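Hypothetical protein PA3352 (Pseudomonas aeruginosa, PDB 2FUP) is a putative flagella synthesis protein of the FlgN family, whose members typically act as export chaperones for flagellar hook-associated proteins. Local coordinates at residues N20-L23 and Q24-E28. Numbering follows the deposited sequence. Where two conformers were deposited one is given.
Sequences NQLL and QLVDE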
ATOM      1  N   ASN A  20      -1.580   6.219  -2.414  1.00 17.35           N
ATOM      2  CA  ASN A  20      -2.239   7.528  -2.533  1.00 18.65           C
ATOM      3  C   ASN A  20      -3.462   7.450  -3.472  1.00 18.52           C
ATOM      4  O   ASN A  20      -4.512   8.003  -3.142  1.00 20.23           O
ATOM      5  CB  ASN A  20      -1.257   8.553  -3.062  1.00 20.77           C
ATOM      6  CG  ASN A  20      -0.460   9.208  -1.972  1.00 27.40           C
ATOM      7  OD1 ASN A  20      -1.019   9.710  -0.998  1.00 31.22           O
ATOM      8  ND2 ASN A  20       0.867   9.272  -2.161  1.00 29.23           N
ATOM      9  N   GLN A  21      -3.308   6.780  -4.609  1.00 18.70           N
ATOM     10  CA  GLN A  21      -4.417   6.693  -5.527  1.00 17.78           C
ATOM     11  C   GLN A  21      -5.564   5.915  -4.868  1.00 17.82           C
ATOM     12  O   GLN A  21      -6.742   6.257  -5.032  1.00 18.68           O
ATOM     13  CB  GLN A  21      -3.995   6.162  -6.880  0.50 19.40           C
ATOM     14  CG  GLN A  21      -3.193   7.237  -7.617  0.50 16.59           C
ATOM     15  CD  GLN A  21      -3.150   7.003  -9.101  0.50 32.54           C
ATOM     16  OE1 GLN A  21      -3.082   5.869  -9.536  0.50 24.58           O
ATOM     17  NE2 GLN A  21      -3.218   8.082  -9.895  0.50 39.37           N
ATOM     18  N   LEU A  22      -5.237   4.832  -4.165  1.00 16.11           N
ATOM     19  CA  LEU A  22      -6.276   4.030  -3.479  1.00 16.76           C
ATOM     20  C   LEU A  22      -7.041   4.884  -2.455  1.00 15.88           C
ATOM     21  O   LEU A  22      -8.258   4.903  -2.416  1.00 17.64           O
ATOM     22  CB  LEU A  22      -5.632   2.786  -2.830  1.00 18.08           C
ATOM     23  CG  LEU A  22      -6.615   1.840  -2.177  1.00 18.43           C
ATOM     24  CD1 LEU A  22      -7.642   1.315  -3.123  1.00 17.78           C
ATOM     25  CD2 LEU A  22      -5.864   0.671  -1.515  1.00 19.41           C
ATOM     26  N   LEU A  23      -6.280   5.643  -1.656  1.00 16.70           N
ATOM     27  CA  LEU A  23      -6.909   6.480  -0.637  1.00 15.93           C
ATOM     28  C   LEU A  23      -7.881   7.466  -1.303  1.00 16.59           C
ATOM     29  O   LEU A  23      -8.966   7.725  -0.795  1.00 16.96           O
ATOM     30  CB  LEU A  23      -5.810   7.178   0.160  1.00 20.63           C
ATOM     31  CG  LEU A  23      -6.255   8.000   1.327  1.00 20.87           C
ATOM     32  CD1 LEU A  23      -7.042   7.190   2.348  1.00 20.99           C
ATOM     33  CD2 LEU A  23      -5.026   8.721   1.955  1.00 22.42           C
ATOM     34  N   GLN A  24      -7.449   8.090  -2.399  1.00 16.38           N
ATOM     35  CA  GLN A  24      -8.306   9.016  -3.116  1.00 15.36           C
ATOM     36  C   GLN A  24      -9.603   8.343  -3.657  1.00 15.24           C
ATOM     37  O   GLN A  24     -10.705   8.875  -3.571  1.00 16.29           O
ATOM     38  CB  GLN A  24      -7.531   9.624  -4.250  1.00 17.75           C
ATOM     39  CG  GLN A  24      -6.474  10.607  -3.734  1.00 21.31           C
ATOM     40  CD  GLN A  24      -5.429  11.016  -4.738  1.00 33.13           C
ATOM     41  OE1 GLN A  24      -5.718  11.138  -5.912  1.00 38.70           O
ATOM     42  NE2 GLN A  24      -4.204  11.308  -4.253  1.00 32.04           N
ATOM     43  N   LEU A  25      -9.435   7.125  -4.214  1.00 15.78           N
ATOM     44  CA  LEU A  25     -10.615   6.384  -4.657  1.00 16.72           C
ATOM     45  C   LEU A  25     -11.555   6.002  -3.509  1.00 15.00           C
ATOM     46  O   LEU A  25     -12.777   5.986  -3.664  1.00 16.56           O
ATOM     47  CB  LEU A  25     -10.229   5.143  -5.470  1.00 15.31           C
ATOM     48  CG  LEU A  25      -9.539   5.344  -6.816  1.00 18.48           C
ATOM     49  CD1 LEU A  25      -9.047   4.025  -7.364  1.00 18.38           C
ATOM     50  CD2 LEU A  25     -10.474   6.067  -7.776  1.00 17.74           C
ATOM     51  N   VAL A  26     -10.971   5.645  -2.362  1.00 15.80           N
ATOM     52  CA  VAL A  26     -11.825   5.371  -1.195  1.00 15.09           C
ATOM     53  C   VAL A  26     -12.580   6.621  -0.695  1.00 15.37           C
ATOM     54  O   VAL A  26     -13.768   6.580  -0.318  1.00 15.62           O
ATOM     55  CB  VAL A  26     -11.009   4.740  -0.033  1.00 16.26           C
ATOM     56  CG1 VAL A  26     -11.902   4.555   1.207  1.00 19.01           C
ATOM     57  CG2 VAL A  26     -10.485   3.444  -0.467  1.00 17.52           C
ATOM     58  N   ASP A  27     -11.936   7.771  -0.757  1.00 16.26           N
ATOM     59  CA  ASP A  27     -12.596   9.019  -0.407  1.00 16.25           C
ATOM     60  C   ASP A  27     -13.672   9.351  -1.462  1.00 16.81           C
ATOM     61  O   ASP A  27     -14.776   9.864  -1.153  1.00 15.86           O
ATOM     62  CB  ASP A  27     -11.591  10.159  -0.420  1.00 17.75           C
ATOM     63  CG  ASP A  27     -12.227  11.498  -0.057  1.00 23.76           C
ATOM     64  OD1 ASP A  27     -12.763  11.553   1.063  1.00 27.35           O
ATOM     65  OD2 ASP A  27     -12.136  12.481  -0.858  1.00 26.38           O
ATOM     66  N   GLU A  28     -13.371   9.081  -2.743  1.00 16.03           N
ATOM     67  CA  GLU A  28     -14.320   9.346  -3.804  1.00 15.13           C
ATOM     68  C   GLU A  28     -15.584   8.460  -3.557  1.00 14.63           C
ATOM     69  O   GLU A  28     -16.735   8.859  -3.766  1.00 13.79           O
ATOM     70  CB  GLU A  28     -13.666   9.084  -5.161  1.00 14.87           C
ATOM     71  CG  GLU A  28     -14.557   9.408  -6.305  1.00 14.21           C
ATOM     72  CD  GLU A  28     -13.831   9.507  -7.651  1.00 14.88           C
ATOM     73  OE1 GLU A  28     -12.573   9.479  -7.605  1.00 17.41           O
ATOM     74  OE2 GLU A  28     -14.490   9.540  -8.729  1.00 14.78           O
TER
HETATM   75  O   HOH W   1      -3.696  10.740  -1.487  1.00 27.63           O
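Q24 N bonds to N20 O at 3.0 Å, the first of four successive i to i+4 backbone hydrogen bonds that join N20-L23 to Q24-E28 as neighbouring turns of one unbroken alpha-helix. L25 N to Q21 O and D27 N to L23 O follow; V26 N to L22 O, at 2.8 Å, is the shortest of the four. On the polar flank the Q24 side chain runs back over the preceding turn: CG sits beside the backbone N (chi1 -71°), 3.3 Å from N20 O, and the chain beyond it is extended, carrying the amide toward N20. One water joins the two side chains, accepting from Q24 NE2 at 2.9 Å and donating to N20 OD1 at 2.9 Å, with a weak further bond to N20 O. These turns belong to helix 7-34 of an all-helical, elongated bundle: L23 and V26 pack on helix 88-114 (R104, C105 and A108), while L25 meets A47 and L51 of helix 39-68. Buried L22 and V26 follow each other one turn apart on the same side of the helix, with CD1 of L22 4.4 Å from CG2 of V26, a loose apolar approach. CG2 of V26, beside its own backbone N, lies 3.3 Å from L22 O, and V26 O receives a hydrogen bond from ND2 of N112.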